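Local coordinates for putative uncharacterized protein PH1404 (PDB 3AF5) that probably terminates transcription by cleaving nascent RNA at the RNA polymerase exit channel, as a zinc-dependent metallo-beta-lactamase-superfamily nuclease with endonuclease and 5'-3' exonuclease activity, at residues V442-A447 with S494-P499; I456-M461 with I517-S522; S544-S549 with E584-D589. All coordinates share one frame; numbering follows the deposited sequence.

Contact 1. Residues V442-A447 with S494-P499. With ZN (zinc ion), chain N.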
loop_
_atom_site.group_PDB
_atom_site.type_symbol
_atom_site.label_atom_id
_atom_site.label_comp_id
_atom_site.label_asym_id
_atom_site.label_seq_id
_atom_site.Cartn_x
_atom_site.Cartn_y
_atom_site.Cartn_z
ATOM N N VAL A 442 18.910 8.671 4.126
ATOM C CA VAL A 442 20.338 8.587 3.935
ATOM C C VAL A 442 20.972 9.973 3.912
ATOM O O VAL A 442 22.028 10.185 4.507
ATOM C CB VAL A 442 20.682 7.861 2.629
ATOM C CG1 VAL A 442 22.186 7.933 2.375
ATOM C CG2 VAL A 442 20.194 6.414 2.700
ATOM N N LEU A 443 20.337 10.920 3.230
ATOM C CA LEU A 443 20.894 12.263 3.156
ATOM C C LEU A 443 20.687 13.033 4.457
ATOM O O LEU A 443 21.497 13.884 4.812
ATOM C CB LEU A 443 20.278 13.032 1.982
ATOM C CG LEU A 443 20.527 12.437 0.594
ATOM C CD1 LEU A 443 19.852 13.294 -0.463
ATOM C CD2 LEU A 443 22.016 12.344 0.331
ATOM N N GLU A 444 19.610 12.725 5.171
ATOM C CA GLU A 444 19.310 13.402 6.426
ATOM C C GLU A 444 20.306 13.023 7.536
ATOM O O GLU A 444 20.820 13.897 8.227
ATOM C CB GLU A 444 17.873 13.092 6.845
ATOM C CG GLU A 444 17.316 13.974 7.950
ATOM C CD GLU A 444 17.637 13.444 9.335
ATOM O OE1 GLU A 444 17.312 12.267 9.606
ATOM O OE2 GLU A 444 18.207 14.200 10.152
ATOM N N GLU A 445 20.583 11.730 7.706
ATOM C CA GLU A 445 21.549 11.296 8.717
ATOM C C GLU A 445 22.921 11.852 8.341
ATOM O O GLU A 445 23.765 12.119 9.205
ATOM C CB GLU A 445 21.628 9.764 8.803
ATOM C CG GLU A 445 22.757 9.266 9.723
ATOM C CD GLU A 445 22.497 7.887 10.329
ATOM O OE1 GLU A 445 22.359 6.906 9.564
ATOM O OE2 GLU A 445 22.437 7.786 11.580
ATOM N N TYR A 446 23.132 12.020 7.042
ATOM C CA TYR A 446 24.383 12.543 6.543
ATOM C C TYR A 446 24.426 14.040 6.825
ATOM O O TYR A 446 25.496 14.614 7.036
ATOM C CB TYR A 446 24.494 12.278 5.047
ATOM C CG TYR A 446 25.772 12.780 4.452
ATOM C CD1 TYR A 446 26.998 12.255 4.851
ATOM C CD2 TYR A 446 25.764 13.816 3.519
ATOM C CE1 TYR A 446 28.198 12.754 4.343
ATOM C CE2 TYR A 446 26.954 14.325 2.997
ATOM C CZ TYR A 446 28.171 13.793 3.415
ATOM O OH TYR A 446 29.353 14.316 2.932
ATOM N N ALA A 447 23.255 14.671 6.839
ATOM C CA ALA A 447 23.176 16.104 7.120
ATOM C C ALA A 447 23.556 16.365 8.581
ATOM O O ALA A 447 24.343 17.265 8.871
ATOM C CB ALA A 447 21.763 16.625 6.842
ATOM N N SER A 494 13.281 17.649 8.577
ATOM C CA SER A 494 14.551 18.338 8.398
ATOM C C SER A 494 14.399 19.571 7.516
ATOM O O SER A 494 13.626 19.579 6.549
ATOM C CB SER A 494 15.598 17.405 7.790
ATOM O OG SER A 494 16.826 18.090 7.592
ATOM N N GLU A 495 15.143 20.615 7.865
ATOM C CA GLU A 495 15.111 21.863 7.124
ATOM C C GLU A 495 15.927 21.756 5.841
ATOM O O GLU A 495 16.023 22.713 5.075
ATOM C CB GLU A 495 15.639 23.006 8.010
ATOM C CG GLU A 495 16.983 22.736 8.714
ATOM C CD GLU A 495 17.282 23.739 9.846
ATOM O OE1 GLU A 495 16.493 23.791 10.819
ATOM O OE2 GLU A 495 18.302 24.470 9.767
ATOM N N ILE A 496 16.500 20.584 5.596
ATOM C CA ILE A 496 17.311 20.392 4.403
ATOM C C ILE A 496 16.474 20.093 3.165
ATOM O O ILE A 496 16.929 20.288 2.034
ATOM C CB ILE A 496 18.341 19.249 4.598
ATOM C CG1 ILE A 496 17.634 17.893 4.625
ATOM C CG2 ILE A 496 19.107 19.458 5.902
ATOM C CD1 ILE A 496 18.583 16.729 4.769
ATOM N N PHE A 497 15.248 19.627 3.376
ATOM C CA PHE A 497 14.364 19.303 2.260
ATOM C C PHE A 497 13.502 20.489 1.847
ATOM O O PHE A 497 12.850 21.130 2.676
ATOM C CB PHE A 497 13.509 18.085 2.616
ATOM C CG PHE A 497 14.323 16.850 2.875
ATOM C CD1 PHE A 497 14.320 16.241 4.126
ATOM C CD2 PHE A 497 15.151 16.332 1.882
ATOM C CE1 PHE A 497 15.131 15.141 4.384
ATOM C CE2 PHE A 497 15.966 15.232 2.133
ATOM C CZ PHE A 497 15.955 14.638 3.388
ATOM N N HIS A 498 13.513 20.772 0.549
ATOM C CA HIS A 498 12.771 21.895 -0.000
ATOM C C HIS A 498 11.752 21.470 -1.067
ATOM O O HIS A 498 12.100 21.258 -2.232
ATOM C CB HIS A 498 13.764 22.902 -0.596
ATOM C CG HIS A 498 13.202 24.276 -0.771
ATOM N ND1 HIS A 498 13.070 25.164 0.275
ATOM C CD2 HIS A 498 12.703 24.903 -1.864
ATOM C CE1 HIS A 498 12.514 26.279 -0.165
ATOM N NE2 HIS A 498 12.282 26.147 -1.459
ATOM N N PRO A 499 10.477 21.333 -0.673
ATOM C CA PRO A 499 9.398 20.937 -1.588
ATOM C C PRO A 499 9.238 21.943 -2.736
ATOM O O PRO A 499 9.145 23.147 -2.494
ATOM C CB PRO A 499 8.165 20.925 -0.685
ATOM C CG PRO A 499 8.725 20.602 0.661
ATOM C CD PRO A 499 9.982 21.428 0.712
HETATM ZN ZN ZN N . 10.338 27.168 -2.400
#

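Contact 2. Residues I456-M461 with I517-S522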
loop_
_atom_site.group_PDB
_atom_site.type_symbol
_atom_site.label_atom_id
_atom_site.label_comp_id
_atom_site.label_asym_id
_atom_site.label_seq_id
_atom_site.Cartn_x
_atom_site.Cartn_y
_atom_site.Cartn_z
ATOM N N ILE A 456 18.312 20.531 -1.087
ATOM C CA ILE A 456 17.717 19.291 -1.578
ATOM C C ILE A 456 16.243 19.532 -1.898
ATOM O O ILE A 456 15.412 19.661 -0.995
ATOM C CB ILE A 456 17.804 18.160 -0.521
ATOM C CG1 ILE A 456 19.268 17.762 -0.298
ATOM C CG2 ILE A 456 16.980 16.957 -0.971
ATOM C CD1 ILE A 456 19.458 16.701 0.764
ATOM N N TYR A 457 15.925 19.597 -3.186
ATOM C CA TYR A 457 14.549 19.820 -3.616
ATOM C C TYR A 457 13.768 18.518 -3.756
ATOM O O TYR A 457 14.308 17.493 -4.186
ATOM C CB TYR A 457 14.533 20.575 -4.948
ATOM C CG TYR A 457 15.188 21.933 -4.877
ATOM C CD1 TYR A 457 16.411 22.170 -5.497
ATOM C CD2 TYR A 457 14.600 22.976 -4.154
ATOM C CE1 TYR A 457 17.038 23.412 -5.398
ATOM C CE2 TYR A 457 15.218 24.220 -4.051
ATOM C CZ TYR A 457 16.435 24.428 -4.675
ATOM O OH TYR A 457 17.054 25.649 -4.567
ATOM N N LEU A 458 12.490 18.574 -3.385
ATOM C CA LEU A 458 11.593 17.427 -3.458
ATOM C C LEU A 458 10.449 17.755 -4.411
ATOM O O LEU A 458 9.612 18.605 -4.118
ATOM C CB LEU A 458 11.018 17.115 -2.077
ATOM C CG LEU A 458 11.977 16.785 -0.932
ATOM C CD1 LEU A 458 11.152 16.456 0.305
ATOM C CD2 LEU A 458 12.880 15.614 -1.307
ATOM N N ASP A 459 10.401 17.071 -5.546
ATOM C CA ASP A 459 9.352 17.327 -6.526
ATOM C C ASP A 459 8.580 16.065 -6.909
ATOM O O ASP A 459 9.150 14.973 -6.965
ATOM C CB ASP A 459 9.974 17.923 -7.792
ATOM C CG ASP A 459 9.035 18.869 -8.520
ATOM O OD1 ASP A 459 7.806 18.758 -8.324
ATOM O OD2 ASP A 459 9.532 19.718 -9.295
ATOM N N GLY A 460 7.283 16.223 -7.166
ATOM C CA GLY A 460 6.469 15.101 -7.598
ATOM C C GLY A 460 5.630 14.395 -6.563
ATOM O O GLY A 460 5.458 13.177 -6.638
ATOM N N MET A 461 5.097 15.142 -5.603
ATOM C CA MET A 461 4.262 14.554 -4.556
ATOM C C MET A 461 5.064 13.718 -3.546
ATOM O O MET A 461 4.491 13.024 -2.699
ATOM C CB MET A 461 3.157 13.707 -5.192
ATOM C CG MET A 461 2.194 14.506 -6.057
ATOM S SD MET A 461 0.925 15.361 -5.081
ATOM C CE MET A 461 1.849 16.767 -4.375
ATOM N N ILE A 517 20.604 19.175 -5.150
ATOM C CA ILE A 517 20.227 17.777 -5.258
ATOM C C ILE A 517 18.741 17.815 -5.566
ATOM O O ILE A 517 17.978 18.487 -4.861
ATOM C CB ILE A 517 20.411 17.007 -3.922
ATOM C CG1 ILE A 517 21.836 17.173 -3.390
ATOM C CG2 ILE A 517 20.119 15.529 -4.134
ATOM C CD1 ILE A 517 22.901 16.615 -4.301
ATOM N N ILE A 518 18.329 17.115 -6.620
ATOM C CA ILE A 518 16.920 17.077 -6.986
ATOM C C ILE A 518 16.386 15.649 -6.968
ATOM O O ILE A 518 16.850 14.780 -7.713
ATOM C CB ILE A 518 16.681 17.685 -8.391
ATOM C CG1 ILE A 518 17.138 19.150 -8.402
ATOM C CG2 ILE A 518 15.193 17.606 -8.754
ATOM C CD1 ILE A 518 17.367 19.693 -9.785
ATOM N N ILE A 519 15.421 15.410 -6.087
ATOM C CA ILE A 519 14.805 14.101 -5.988
ATOM C C ILE A 519 13.404 14.304 -6.523
ATOM O O ILE A 519 12.618 15.052 -5.932
ATOM C CB ILE A 519 14.716 13.616 -4.537
ATOM C CG1 ILE A 519 16.113 13.574 -3.909
ATOM C CG2 ILE A 519 14.080 12.239 -4.504
ATOM C CD1 ILE A 519 16.124 13.129 -2.443
ATOM N N ALA A 520 13.086 13.650 -7.636
ATOM C CA ALA A 520 11.771 13.809 -8.238
ATOM C C ALA A 520 11.127 12.548 -8.801
ATOM O O ALA A 520 11.791 11.643 -9.310
ATOM C CB ALA A 520 11.835 14.874 -9.330
ATOM N N SER A 521 9.807 12.519 -8.706
ATOM C CA SER A 521 9.000 11.428 -9.213
ATOM C C SER A 521 8.914 11.666 -10.736
ATOM O O SER A 521 8.907 12.819 -11.185
ATOM C CB SER A 521 7.621 11.486 -8.527
ATOM O OG SER A 521 6.537 11.377 -9.439
ATOM N N SER A 522 8.870 10.593 -11.526
ATOM C CA SER A 522 8.897 9.238 -11.006
ATOM C C SER A 522 10.233 8.555 -11.240
ATOM O O SER A 522 11.066 9.032 -12.016
ATOM C CB SER A 522 7.756 8.416 -11.610
ATOM O OG SER A 522 6.499 8.851 -11.102
#

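Contact 3. Residues S544-S549 with E584-D589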
loop_
_atom_site.group_PDB
_atom_site.type_symbol
_atom_site.label_atom_id
_atom_site.label_comp_id
_atom_site.label_asym_id
_atom_site.label_seq_id
_atom_site.Cartn_x
_atom_site.Cartn_y
_atom_site.Cartn_z
ATOM N N SER A 544 24.640 15.355 -12.942
ATOM C CA SER A 544 24.644 13.926 -12.679
ATOM C C SER A 544 23.239 13.388 -12.444
ATOM O O SER A 544 22.396 14.039 -11.823
ATOM C CB SER A 544 25.507 13.610 -11.446
ATOM O OG SER A 544 26.794 13.135 -11.808
ATOM N N ILE A 545 22.982 12.195 -12.954
ATOM C CA ILE A 545 21.694 11.568 -12.738
ATOM C C ILE A 545 22.014 10.235 -12.078
ATOM O O ILE A 545 22.876 9.484 -12.552
ATOM C CB ILE A 545 20.908 11.354 -14.063
ATOM C CG1 ILE A 545 19.528 10.765 -13.752
ATOM C CG2 ILE A 545 21.678 10.451 -15.000
ATOM C CD1 ILE A 545 18.589 10.677 -14.946
ATOM N N ILE A 546 21.343 9.952 -10.967
ATOM C CA ILE A 546 21.596 8.715 -10.249
ATOM C C ILE A 546 20.358 7.845 -10.155
ATOM O O ILE A 546 19.356 8.240 -9.560
ATOM C CB ILE A 546 22.110 9.014 -8.822
ATOM C CG1 ILE A 546 23.294 9.981 -8.897
ATOM C CG2 ILE A 546 22.531 7.720 -8.128
ATOM C CD1 ILE A 546 23.723 10.502 -7.560
ATOM N N PHE A 547 20.423 6.660 -10.754
ATOM C CA PHE A 547 19.300 5.729 -10.699
ATOM C C PHE A 547 19.442 4.903 -9.432
ATOM O O PHE A 547 20.463 4.256 -9.209
ATOM C CB PHE A 547 19.287 4.823 -11.934
ATOM C CG PHE A 547 18.953 5.550 -13.208
ATOM C CD1 PHE A 547 17.670 6.041 -13.424
ATOM C CD2 PHE A 547 19.926 5.773 -14.174
ATOM C CE1 PHE A 547 17.359 6.747 -14.585
ATOM C CE2 PHE A 547 19.625 6.475 -15.334
ATOM C CZ PHE A 547 18.335 6.965 -15.538
ATOM N N VAL A 548 18.418 4.940 -8.595
ATOM C CA VAL A 548 18.448 4.211 -7.339
ATOM C C VAL A 548 17.341 3.160 -7.271
ATOM O O VAL A 548 17.082 2.587 -6.214
ATOM C CB VAL A 548 18.288 5.182 -6.145
ATOM C CG1 VAL A 548 19.376 6.231 -6.184
ATOM C CG2 VAL A 548 16.907 5.831 -6.179
ATOM N N SER A 549 16.684 2.909 -8.396
ATOM C CA SER A 549 15.613 1.924 -8.427
ATOM C C SER A 549 15.675 1.086 -9.683
ATOM O O SER A 549 16.430 1.380 -10.613
ATOM C CB SER A 549 14.255 2.612 -8.329
ATOM O OG SER A 549 14.138 3.640 -9.298
ATOM N N GLU A 584 26.529 12.823 -16.400
ATOM C CA GLU A 584 27.031 11.547 -15.909
ATOM C C GLU A 584 25.882 10.637 -15.491
ATOM O O GLU A 584 24.983 11.051 -14.758
ATOM C CB GLU A 584 27.960 11.753 -14.715
ATOM C CG GLU A 584 29.325 12.302 -15.059
ATOM C CD GLU A 584 30.303 12.140 -13.909
ATOM O OE1 GLU A 584 30.040 12.686 -12.811
ATOM O OE2 GLU A 584 31.330 11.455 -14.103
ATOM N N VAL A 585 25.926 9.394 -15.952
ATOM C CA VAL A 585 24.890 8.423 -15.642
ATOM C C VAL A 585 25.408 7.431 -14.611
ATOM O O VAL A 585 26.354 6.697 -14.871
ATOM C CB VAL A 585 24.455 7.661 -16.921
ATOM C CG1 VAL A 585 23.406 6.624 -16.587
ATOM C CG2 VAL A 585 23.911 8.635 -17.938
ATOM N N HIS A 586 24.782 7.412 -13.441
ATOM C CA HIS A 586 25.193 6.509 -12.373
ATOM C C HIS A 586 24.051 5.608 -11.934
ATOM O O HIS A 586 22.882 5.953 -12.078
ATOM C CB HIS A 586 25.664 7.306 -11.155
ATOM C CG HIS A 586 26.830 8.205 -11.425
ATOM N ND1 HIS A 586 28.091 7.725 -11.714
ATOM C CD2 HIS A 586 26.930 9.556 -11.433
ATOM C CE1 HIS A 586 28.917 8.742 -11.888
ATOM N NE2 HIS A 586 28.238 9.864 -11.723
ATOM N N THR A 587 24.403 4.453 -11.384
ATOM C CA THR A 587 23.417 3.513 -10.869
ATOM C C THR A 587 23.913 3.063 -9.499
ATOM O O THR A 587 25.018 2.558 -9.381
ATOM C CB THR A 587 23.272 2.255 -11.779
ATOM O OG1 THR A 587 22.780 2.636 -13.073
ATOM C CG2 THR A 587 22.303 1.256 -11.156
ATOM N N ILE A 588 23.120 3.277 -8.457
ATOM C CA ILE A 588 23.493 2.832 -7.113
ATOM C C ILE A 588 22.320 1.960 -6.648
ATOM O O ILE A 588 21.306 2.481 -6.193
ATOM C CB ILE A 588 23.639 4.014 -6.096
ATOM C CG1 ILE A 588 24.454 5.180 -6.682
ATOM C CG2 ILE A 588 24.308 3.508 -4.829
ATOM C CD1 ILE A 588 25.914 4.895 -6.906
ATOM N N ASP A 589 22.435 0.643 -6.761
ATOM C CA ASP A 589 21.319 -0.206 -6.352
ATOM C C ASP A 589 21.319 -0.644 -4.883
ATOM O O ASP A 589 20.559 -1.538 -4.495
ATOM C CB ASP A 589 21.222 -1.444 -7.259
ATOM C CG ASP A 589 22.402 -2.390 -7.104
ATOM O OD1 ASP A 589 23.208 -2.209 -6.163
ATOM O OD2 ASP A 589 22.514 -3.330 -7.925
#

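Contact 1. Residues V442-A447 with S494-P499
I496 sends the CD1 methyl of its side chain into the flank of helix 435-447, where apolar packing carries the contact. That methyl lies 3.8 Å from E444 CA and also 3.8 Å from A447 CB, spanning positions three residues apart on the helix, while I496 CG2 stands 4.0 Å from A447 CB. The chi1 of 71° sets CG1 of I496 between its own backbone N and carbonyl carbon; from there CG1 sits over the centre of the F497 ring, 3.6 Å above its plane, and the extended chain continues outward to the helix.

A second group of touches involves the aliphatic part of E444. Its CG meets S494 CB at 3.8 Å, and its CB approaches F497 CE1 obliquely at 4.2 Å. The chain then bends at chi2 (-87°), and its carboxylate has a long, weak ion pair with R448.

In the fold, this is a helix of the beta-CASP domain meeting the turn that leads into 497-499, an outermost strand of the six-stranded parallel sheet.

Within 494-499, a type I turn runs from S494 to F497, and I496 N donates to S494 OG at 3.2 Å, forming an ST turn. Beyond it, H498 NE2 binds a zinc ion at 2.4 Å, with E505 OE2 as another ligand; this metal lies away from the annotated dinuclear zinc site.

Contact 2. Residues I456-M461 with I517-S522
I456 and I517 run alongside each other on neighbouring parallel strands, their side chains leaving the same face of the sheet and the local strand axes differing by 17°. From I456 CB, which packs near the carbonyl oxygen of I496, the side chain forks. CG1 lies opposite the carbonyl carbon (chi1 -67°), which brings it to 3.9 Å from I517 CB and 4.1 Å from I517 CG1. The other branch, CG2, passes I519 CD1 at 4.2 Å. At the tip, CD1 continues the extended chain toward L443 of helix 435-447, the helix that also packs on L458 and I519.

Four backbone bonds fix the register: Y457 N to I517 O (2.9 Å), I519 N to Y457 O (3.0 Å), D459 N to I519 O (3.0 Å) and S521 N to D459 O (3.1 Å). The fourth lies where the strands give way to loop. On the face carrying Y457, D459 and A520, D459 OD2 forms a salt bridge with R506 and a hydrogen bond with Y533, whose helix, 529-537, packs there. Parallel strands with helices on both faces are the alpha/beta arrangement of the beta-CASP domain.

Contact 3. Residues S544-S549 with E584-D589
I545 and F547 alternate with E584, H586 and I588 in four backbone hydrogen bonds: I545 N to E584 O at 2.9 Å, H586 N to I545 O at 3.0 Å, F547 N to H586 O at 2.9 Å and I588 N to F547 O at 2.9 Å. The alternation defines a parallel strand pair, with local axes 20° apart, at one margin of the six-stranded beta-CASP sheet; 584-587 is an outermost strand.

Polar side chains gather at the start of the pair. S544 OG is hydrogen-bonded to T419 OG1 and only weakly to R422, while E584 OE1 forms a salt bridge with R422 NH2. R422 NH2 thus reaches both side chains, E584 firmly and S544 weakly; S544 OG and E584 OE1 lie near each other without a hydrogen bond. Both oxygens border the H586 ring at its edge, in its plane, with S544 OG 3.6 Å from H586 NE2.

Farther along, the side chains of I546 and I588 cross, with I546 CG2 3.5 Å from I588 CG1, and helix 405-421 packs against both isoleucines. The sheet face away from S544 and H586 carries I545, V585, F547 and T587. The two valine methyls divide their partners there, V585 CG2 reaching I545 CG2 at 4.1 Å. With CG anti to the carbonyl carbon (chi1 -69°), the F547 ring swings beside V585 and turns its edge to it, CE2 4.0 Å from V585 CG1.

All three contacts reach one parallel sheet of the beta-CASP region, whose strands run across it in the order 497-499, 456-459, 516-520, 425-429, 544-547 and 584-587. Contacts 1 and 2, with centres 12 Å apart, touch directly: H498 N probably bonds to I456 O, and L458 N to H498 O; their segments alternate along the chain. Contact 3 follows both in sequence and lies on the far side of strand 425-429 from contact 2, their centres 14 Å apart. Contact 1 packs a helix on the turn before one outermost strand, contact 2 pairs inner strands, and contact 3 pairs the other outermost strand with its neighbour. S521 and V548 come within about 10 and 11 Å of zinc ligand H258, between side chains.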